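Local coordinates for adhesion and penetration protein autotransporter (Haemophilus influenzae, PDB 3SYJ) that promotes adherence to and invasion of host cells, mediates bacterial aggregation through self-association, and is probably a serine protease, at residues S590-L601 against P612-I623. Sequence-based numbering, arbitrary orientation.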
ATOM      1  N   SER A 590     -25.618 -22.494  -0.515  1.00 20.25           N
ATOM      2  CA  SER A 590     -25.562 -23.433  -1.624  1.00 17.87           C
ATOM      3  C   SER A 590     -26.418 -22.992  -2.802  1.00 20.26           C
ATOM      4  O   SER A 590     -27.373 -22.230  -2.644  1.00 17.45           O
ATOM      5  CB  SER A 590     -26.029 -24.813  -1.147  1.00 19.15           C
ATOM      6  OG  SER A 590     -25.919 -25.787  -2.177  1.00 20.21           O
ATOM      7  N   GLY A 591     -26.063 -23.474  -3.986  1.00 16.94           N
ATOM      8  CA  GLY A 591     -26.963 -23.419  -5.118  1.00 13.27           C
ATOM      9  C   GLY A 591     -27.910 -24.589  -4.949  1.00 16.04           C
ATOM     10  O   GLY A 591     -27.878 -25.262  -3.917  1.00 16.77           O
ATOM     11  N   ARG A 592     -28.754 -24.844  -5.944  1.00 18.44           N
ATOM     12  CA  ARG A 592     -29.696 -25.965  -5.883  1.00 18.82           C
ATOM     13  C   ARG A 592     -29.935 -26.591  -7.259  1.00 16.09           C
ATOM     14  O   ARG A 592     -29.779 -25.932  -8.290  1.00 15.33           O
ATOM     15  CB  ARG A 592     -31.035 -25.521  -5.288  1.00 17.12           C
ATOM     16  CG  ARG A 592     -31.695 -24.366  -6.026  1.00 12.37           C
ATOM     17  CD  ARG A 592     -33.203 -24.481  -5.950  1.00 17.33           C
ATOM     18  NE  ARG A 592     -33.656 -25.670  -6.664  1.00 17.77           N
ATOM     19  CZ  ARG A 592     -34.832 -26.263  -6.487  1.00 17.48           C
ATOM     20  NH1 ARG A 592     -35.705 -25.783  -5.611  1.00 14.53           N
ATOM     21  NH2 ARG A 592     -35.133 -27.345  -7.190  1.00 15.43           N
ATOM     22  N   PRO A 593     -30.331 -27.868  -7.279  1.00 16.93           N
ATOM     23  CA  PRO A 593     -30.580 -28.483  -8.586  1.00 16.18           C
ATOM     24  C   PRO A 593     -31.678 -27.727  -9.327  1.00 16.26           C
ATOM     25  O   PRO A 593     -32.617 -27.229  -8.701  1.00 17.45           O
ATOM     26  CB  PRO A 593     -31.053 -29.896  -8.223  1.00 17.86           C
ATOM     27  CG  PRO A 593     -30.545 -30.139  -6.836  1.00 18.48           C
ATOM     28  CD  PRO A 593     -30.567 -28.803  -6.163  1.00 17.66           C
ATOM     29  N   THR A 594     -31.554 -27.609 -10.640  1.00 16.09           N
ATOM     30  CA  THR A 594     -32.654 -27.080 -11.437  1.00 17.02           C
ATOM     31  C   THR A 594     -33.844 -28.007 -11.223  1.00 17.07           C
ATOM     32  O   THR A 594     -33.682 -29.223 -11.225  1.00 20.16           O
ATOM     33  CB  THR A 594     -32.298 -27.056 -12.933  1.00 17.62           C
ATOM     34  OG1 THR A 594     -31.134 -26.248 -13.127  1.00 13.92           O
ATOM     35  CG2 THR A 594     -33.454 -26.503 -13.757  1.00 18.79           C
ATOM     36  N   PRO A 595     -35.039 -27.445 -11.005  1.00 18.74           N
ATOM     37  CA  PRO A 595     -36.239 -28.278 -10.848  1.00 15.31           C
ATOM     38  C   PRO A 595     -36.574 -29.069 -12.111  1.00 17.20           C
ATOM     39  O   PRO A 595     -36.404 -28.556 -13.215  1.00 14.54           O
ATOM     40  CB  PRO A 595     -37.342 -27.247 -10.591  1.00 17.51           C
ATOM     41  CG  PRO A 595     -36.639 -26.051 -10.059  1.00 16.53           C
ATOM     42  CD  PRO A 595     -35.309 -26.020 -10.735  1.00 20.77           C
ATOM     43  N   HIS A 596     -37.056 -30.298 -11.949  1.00 16.76           N
ATOM     44  CA  HIS A 596     -37.563 -31.075 -13.078  1.00 12.86           C
ATOM     45  C   HIS A 596     -38.840 -31.804 -12.674  1.00 13.47           C
ATOM     46  O   HIS A 596     -38.987 -32.223 -11.526  1.00 14.23           O
ATOM     47  CB  HIS A 596     -36.519 -32.084 -13.576  1.00 13.78           C
ATOM     48  CG  HIS A 596     -35.382 -31.468 -14.332  1.00 14.33           C
ATOM     49  ND1 HIS A 596     -35.528 -30.935 -15.595  1.00 15.53           N
ATOM     50  CD2 HIS A 596     -34.076 -31.312 -14.008  1.00 15.77           C
ATOM     51  CE1 HIS A 596     -34.364 -30.470 -16.012  1.00 15.69           C
ATOM     52  NE2 HIS A 596     -33.466 -30.685 -15.067  1.00 13.79           N
ATOM     53  N   ALA A 597     -39.761 -31.962 -13.616  1.00 13.68           N
ATOM     54  CA  ALA A 597     -41.014 -32.660 -13.344  1.00 11.74           C
ATOM     55  C   ALA A 597     -40.777 -34.076 -12.814  1.00 16.80           C
ATOM     56  O   ALA A 597     -39.945 -34.827 -13.346  1.00 13.96           O
ATOM     57  CB  ALA A 597     -41.874 -32.691 -14.579  1.00 11.78           C
ATOM     58  N   TYR A 598     -41.519 -34.422 -11.765  1.00 14.67           N
ATOM     59  CA  TYR A 598     -41.426 -35.710 -11.080  1.00 15.56           C
ATOM     60  C   TYR A 598     -41.799 -36.859 -12.022  1.00 19.00           C
ATOM     61  O   TYR A 598     -42.705 -36.722 -12.834  1.00 15.09           O
ATOM     62  CB  TYR A 598     -42.385 -35.682  -9.886  1.00 16.86           C
ATOM     63  CG  TYR A 598     -42.393 -36.902  -8.974  1.00 18.12           C
ATOM     64  CD1 TYR A 598     -41.538 -36.981  -7.884  1.00 20.27           C
ATOM     65  CD2 TYR A 598     -43.284 -37.952  -9.185  1.00 21.59           C
ATOM     66  CE1 TYR A 598     -41.548 -38.074  -7.031  1.00 17.12           C
ATOM     67  CE2 TYR A 598     -43.305 -39.060  -8.337  1.00 20.07           C
ATOM     68  CZ  TYR A 598     -42.431 -39.112  -7.258  1.00 24.04           C
ATOM     69  OH  TYR A 598     -42.433 -40.196  -6.403  1.00 22.90           O
ATOM     70  N   ASN A 599     -41.114 -37.994 -11.906  1.00 16.52           N
ATOM     71  CA  ASN A 599     -41.399 -39.144 -12.764  1.00 15.93           C
ATOM     72  C   ASN A 599     -42.378 -40.123 -12.129  1.00 16.14           C
ATOM     73  O   ASN A 599     -42.012 -40.889 -11.237  1.00 16.75           O
ATOM     74  CB  ASN A 599     -40.110 -39.873 -13.150  1.00 16.38           C
ATOM     75  CG  ASN A 599     -40.375 -41.140 -13.962  1.00 18.42           C
ATOM     76  OD1 ASN A 599     -41.439 -41.297 -14.562  1.00 15.23           O
ATOM     77  ND2 ASN A 599     -39.409 -42.046 -13.974  1.00 11.21           N
ATOM     78  N   HIS A 600     -43.622 -40.096 -12.601  1.00 17.90           N
ATOM     79  CA  HIS A 600     -44.669 -40.958 -12.063  1.00 16.25           C
ATOM     80  C   HIS A 600     -44.703 -42.347 -12.711  1.00 21.80           C
ATOM     81  O   HIS A 600     -45.532 -43.173 -12.340  1.00 19.77           O
ATOM     82  CB  HIS A 600     -46.047 -40.317 -12.243  1.00 18.40           C
ATOM     83  CG  HIS A 600     -46.255 -39.063 -11.452  1.00 20.88           C
ATOM     84  ND1 HIS A 600     -46.778 -39.066 -10.176  1.00 19.58           N
ATOM     85  CD2 HIS A 600     -46.039 -37.763 -11.768  1.00 17.08           C
ATOM     86  CE1 HIS A 600     -46.858 -37.824  -9.733  1.00 22.10           C
ATOM     87  NE2 HIS A 600     -46.416 -37.014 -10.679  1.00 21.81           N
ATOM     88  N   LEU A 601     -43.832 -42.609 -13.683  1.00 15.31           N
ATOM     89  CA  LEU A 601     -43.920 -43.872 -14.418  1.00 21.64           C
ATOM     90  C   LEU A 601     -43.545 -45.110 -13.580  1.00 22.03           C
ATOM     91  O   LEU A 601     -42.701 -45.043 -12.687  1.00 17.74           O
ATOM     92  CB  LEU A 601     -43.085 -43.817 -15.703  1.00 19.68           C
ATOM     93  CG  LEU A 601     -43.514 -42.801 -16.766  1.00 20.23           C
ATOM     94  CD1 LEU A 601     -42.540 -42.797 -17.922  1.00 16.32           C
ATOM     95  CD2 LEU A 601     -44.916 -43.102 -17.249  1.00 21.46           C
ATOM     96  N   PRO A 612     -34.837 -42.671 -13.764  1.00 21.00           N
ATOM     97  CA  PRO A 612     -35.179 -43.234 -12.450  1.00 18.83           C
ATOM     98  C   PRO A 612     -36.648 -43.011 -12.125  1.00 18.58           C
ATOM     99  O   PRO A 612     -37.260 -42.082 -12.645  1.00 14.88           O
ATOM    100  CB  PRO A 612     -34.342 -42.396 -11.471  1.00 19.45           C
ATOM    101  CG  PRO A 612     -33.386 -41.612 -12.307  1.00 20.57           C
ATOM    102  CD  PRO A 612     -34.030 -41.449 -13.640  1.00 20.05           C
ATOM    103  N   GLN A 613     -37.205 -43.848 -11.266  1.00 16.78           N
ATOM    104  CA  GLN A 613     -38.529 -43.589 -10.748  1.00 16.45           C
ATOM    105  C   GLN A 613     -38.469 -42.421  -9.764  1.00 19.46           C
ATOM    106  O   GLN A 613     -37.477 -42.251  -9.054  1.00 18.80           O
ATOM    107  CB  GLN A 613     -39.061 -44.830 -10.055  1.00 19.64           C
ATOM    108  CG  GLN A 613     -39.541 -45.889 -11.011  1.00 17.51           C
ATOM    109  CD  GLN A 613     -40.230 -47.006 -10.290  1.00 20.66           C
ATOM    110  OE1 GLN A 613     -39.600 -47.755  -9.542  1.00 21.26           O
ATOM    111  NE2 GLN A 613     -41.535 -47.130 -10.499  1.00 20.63           N
ATOM    112  N   GLY A 614     -39.521 -41.608  -9.730  1.00 21.80           N
ATOM    113  CA  GLY A 614     -39.612 -40.542  -8.743  1.00 19.60           C
ATOM    114  C   GLY A 614     -38.895 -39.252  -9.107  1.00 19.53           C
ATOM    115  O   GLY A 614     -38.937 -38.807 -10.253  1.00 21.73           O
ATOM    116  N   GLU A 615     -38.234 -38.643  -8.127  1.00 19.26           N
ATOM    117  CA  GLU A 615     -37.698 -37.297  -8.302  1.00 18.84           C
ATOM    118  C   GLU A 615     -36.638 -37.255  -9.377  1.00 17.39           C
ATOM    119  O   GLU A 615     -35.756 -38.099  -9.422  1.00 16.75           O
ATOM    120  CB  GLU A 615     -37.119 -36.746  -6.998  1.00 23.04           C
ATOM    121  CG  GLU A 615     -38.162 -36.357  -5.957  1.00 30.92           C
ATOM    122  CD  GLU A 615     -37.530 -35.949  -4.636  1.00 33.60           C
ATOM    123  OE1 GLU A 615     -36.678 -35.035  -4.650  1.00 31.48           O
ATOM    124  OE2 GLU A 615     -37.879 -36.556  -3.596  1.00 32.55           O
ATOM    125  N   ILE A 616     -36.734 -36.252 -10.242  1.00 20.11           N
ATOM    126  CA  ILE A 616     -35.769 -36.075 -11.304  1.00 15.68           C
ATOM    127  C   ILE A 616     -34.787 -34.962 -10.956  1.00 16.84           C
ATOM    128  O   ILE A 616     -35.134 -33.788 -10.965  1.00 19.19           O
ATOM    129  CB  ILE A 616     -36.486 -35.789 -12.629  1.00 15.88           C
ATOM    130  CG1 ILE A 616     -37.360 -36.987 -12.999  1.00 17.62           C
ATOM    131  CG2 ILE A 616     -35.487 -35.491 -13.730  1.00 11.36           C
ATOM    132  CD1 ILE A 616     -36.581 -38.292 -13.085  1.00 15.59           C
ATOM    133  N   VAL A 617     -33.552 -35.338 -10.649  1.00 20.41           N
ATOM    134  CA  VAL A 617     -32.528 -34.364 -10.309  1.00 18.03           C
ATOM    135  C   VAL A 617     -31.260 -34.640 -11.107  1.00 22.68           C
ATOM    136  O   VAL A 617     -30.723 -35.740 -11.024  1.00 24.91           O
ATOM    137  CB  VAL A 617     -32.195 -34.447  -8.823  1.00 18.09           C
ATOM    138  CG1 VAL A 617     -31.006 -33.561  -8.499  1.00 20.04           C
ATOM    139  CG2 VAL A 617     -33.414 -34.063  -7.991  1.00 16.98           C
ATOM    140  N   TRP A 618     -30.788 -33.660 -11.885  1.00 21.39           N
ATOM    141  CA  TRP A 618     -29.571 -33.842 -12.690  1.00 21.72           C
ATOM    142  C   TRP A 618     -28.362 -33.189 -12.033  1.00 23.59           C
ATOM    143  O   TRP A 618     -28.354 -31.983 -11.795  1.00 26.43           O
ATOM    144  CB  TRP A 618     -29.731 -33.299 -14.116  1.00 21.96           C
ATOM    145  CG  TRP A 618     -30.876 -33.890 -14.891  1.00 24.59           C
ATOM    146  CD1 TRP A 618     -31.527 -35.063 -14.631  1.00 20.33           C
ATOM    147  CD2 TRP A 618     -31.490 -33.346 -16.070  1.00 24.30           C
ATOM    148  NE1 TRP A 618     -32.514 -35.274 -15.561  1.00 20.07           N
ATOM    149  CE2 TRP A 618     -32.514 -34.236 -16.457  1.00 22.43           C
ATOM    150  CE3 TRP A 618     -31.277 -32.193 -16.833  1.00 21.81           C
ATOM    151  CZ2 TRP A 618     -33.325 -34.009 -17.571  1.00 22.70           C
ATOM    152  CZ3 TRP A 618     -32.086 -31.968 -17.942  1.00 20.33           C
ATOM    153  CH2 TRP A 618     -33.097 -32.872 -18.299  1.00 19.91           C
ATOM    154  N   ASP A 619     -27.337 -33.991 -11.770  1.00 23.01           N
ATOM    155  CA  ASP A 619     -26.168 -33.555 -11.005  1.00 23.23           C
ATOM    156  C   ASP A 619     -25.341 -32.471 -11.711  1.00 21.73           C
ATOM    157  O   ASP A 619     -24.589 -31.742 -11.065  1.00 25.23           O
ATOM    158  CB  ASP A 619     -25.287 -34.774 -10.671  1.00 21.00           C
ATOM    159  CG  ASP A 619     -24.544 -34.629  -9.350  1.00 28.16           C
ATOM    160  OD1 ASP A 619     -24.977 -33.830  -8.487  1.00 26.03           O
ATOM    161  OD2 ASP A 619     -23.529 -35.334  -9.173  1.00 28.19           O
ATOM    162  N   HIS A 620     -25.471 -32.373 -13.033  1.00 25.79           N
ATOM    163  CA  HIS A 620     -24.750 -31.367 -13.814  1.00 24.15           C
ATOM    164  C   HIS A 620     -25.614 -30.146 -14.113  1.00 23.59           C
ATOM    165  O   HIS A 620     -25.163 -29.195 -14.753  1.00 25.60           O
ATOM    166  CB  HIS A 620     -24.292 -31.964 -15.141  1.00 25.05           C
ATOM    167  CG  HIS A 620     -25.417 -32.260 -16.083  1.00 30.79           C
ATOM    168  ND1 HIS A 620     -26.066 -33.477 -16.108  1.00 34.79           N
ATOM    169  CD2 HIS A 620     -26.021 -31.492 -17.022  1.00 31.96           C
ATOM    170  CE1 HIS A 620     -27.019 -33.446 -17.024  1.00 36.53           C
ATOM    171  NE2 HIS A 620     -27.014 -32.254 -17.591  1.00 33.78           N
ATOM    172  N   ASP A 621     -26.865 -30.181 -13.672  1.00 21.86           N
ATOM    173  CA  ASP A 621     -27.823 -29.132 -13.997  1.00 20.91           C
ATOM    174  C   ASP A 621     -28.328 -28.476 -12.709  1.00 22.50           C
ATOM    175  O   ASP A 621     -29.364 -28.864 -12.157  1.00 21.55           O
ATOM    176  CB  ASP A 621     -28.979 -29.732 -14.806  1.00 16.28           C
ATOM    177  CG  ASP A 621     -30.048 -28.721 -15.144  1.00 17.55           C
ATOM    178  OD1 ASP A 621     -29.780 -27.512 -15.043  1.00 19.20           O
ATOM    179  OD2 ASP A 621     -31.164 -29.135 -15.516  1.00 19.78           O
ATOM    180  N   TRP A 622     -27.563 -27.495 -12.229  1.00 24.08           N
ATOM    181  CA  TRP A 622     -27.872 -26.761 -11.000  1.00 17.33           C
ATOM    182  C   TRP A 622     -28.027 -25.270 -11.269  1.00 19.44           C
ATOM    183  O   TRP A 622     -27.479 -24.746 -12.240  1.00 18.44           O
ATOM    184  CB  TRP A 622     -26.754 -26.953  -9.971  1.00 16.65           C
ATOM    185  CG  TRP A 622     -26.887 -28.197  -9.160  1.00 20.89           C
ATOM    186  CD1 TRP A 622     -27.150 -29.456  -9.624  1.00 18.45           C
ATOM    187  CD2 TRP A 622     -26.744 -28.312  -7.737  1.00 20.24           C
ATOM    188  NE1 TRP A 622     -27.195 -30.340  -8.573  1.00 20.44           N
ATOM    189  CE2 TRP A 622     -26.948 -29.665  -7.407  1.00 19.37           C
ATOM    190  CE3 TRP A 622     -26.474 -27.399  -6.709  1.00 18.08           C
ATOM    191  CZ2 TRP A 622     -26.881 -30.132  -6.093  1.00 20.62           C
ATOM    192  CZ3 TRP A 622     -26.412 -27.863  -5.408  1.00 18.88           C
ATOM    193  CH2 TRP A 622     -26.613 -29.218  -5.112  1.00 18.83           C
ATOM    194  N   ILE A 623     -28.769 -24.595 -10.394  1.00 18.88           N
ATOM    195  CA  ILE A 623     -28.904 -23.144 -10.432  1.00 17.85           C
ATOM    196  C   ILE A 623     -27.789 -22.487  -9.622  1.00 19.28           C
ATOM    197  O   ILE A 623     -27.524 -22.880  -8.481  1.00 18.72           O
ATOM    198  CB  ILE A 623     -30.263 -22.694  -9.850  1.00 18.24           C
ATOM    199  CG1 ILE A 623     -31.409 -23.432 -10.557  1.00 19.55           C
ATOM    200  CG2 ILE A 623     -30.410 -21.185  -9.963  1.00 15.22           C
ATOM    201  CD1 ILE A 623     -32.802 -23.062 -10.078  1.00 17.14           C
TER
HETATM  202  O   HOH W   1     -31.366 -30.872 -11.702  1.00 14.10           O
HETATM  203  O   HOH W   2     -34.870 -31.247  -9.788  1.00 22.39           O
HETATM  204  O   HOH W   3     -38.803 -34.383  -9.775  1.00 14.53           O
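Arg-592 and Ile-623 pair where two antiparallel arms leave the beta-solenoid of the passenger domain, strand 586-593 running out and strand 622-629 returning, with helix 603-609 between them. Ile-623 N donates to Arg-592 O at 2.7 Å; the reverse bond is weak. Farther out the arms pair again, Asn-599 and Gly-614 exchanging both backbone bonds. Between these points Thr-594 N donates to Asp-621 O, and beyond it water bridges the backbones: one molecule joins His-596 O to Ile-616 N, and a second donates to both Thr-594 O and Ile-616 O.

Asp-621 ties its carboxylate to two side chains of the outgoing arm. With CG anti to the backbone N (chi1 178°), the carboxylate reaches that arm, where OD1 accepts from Thr-594 OG1 at 2.7 Å from above the carboxylate plane. OD2 accepts from His-596 NE2 at 2.8 Å, nearly in the imidazole plane. Asp-14 of helix 9-17 binds His-596 ND1, so both ring nitrogens are held, fixing the ring's rotation between the protease domain and the returning arm.

Aromatic rings pack against the opposite arm. The same imidazole lies obliquely over the six-membered ring of Trp-618, planes 36° apart. Pro-593 CA sits over the five-membered ring of Trp-622 in a CH-pi contact. Gly-614 CA lies over the Tyr-598 ring, displaced toward its rim, 3.8 Å from the centroid. Val-617 CG1 makes apolar contact with Pro-593 CB.

At the outer end, Asn-599 OD1 closes an Asx turn onto Leu-601 N, and the extended Gln-613 side chain directs NE2 to a lone pair of Leu-601 O, 3.2 Å away.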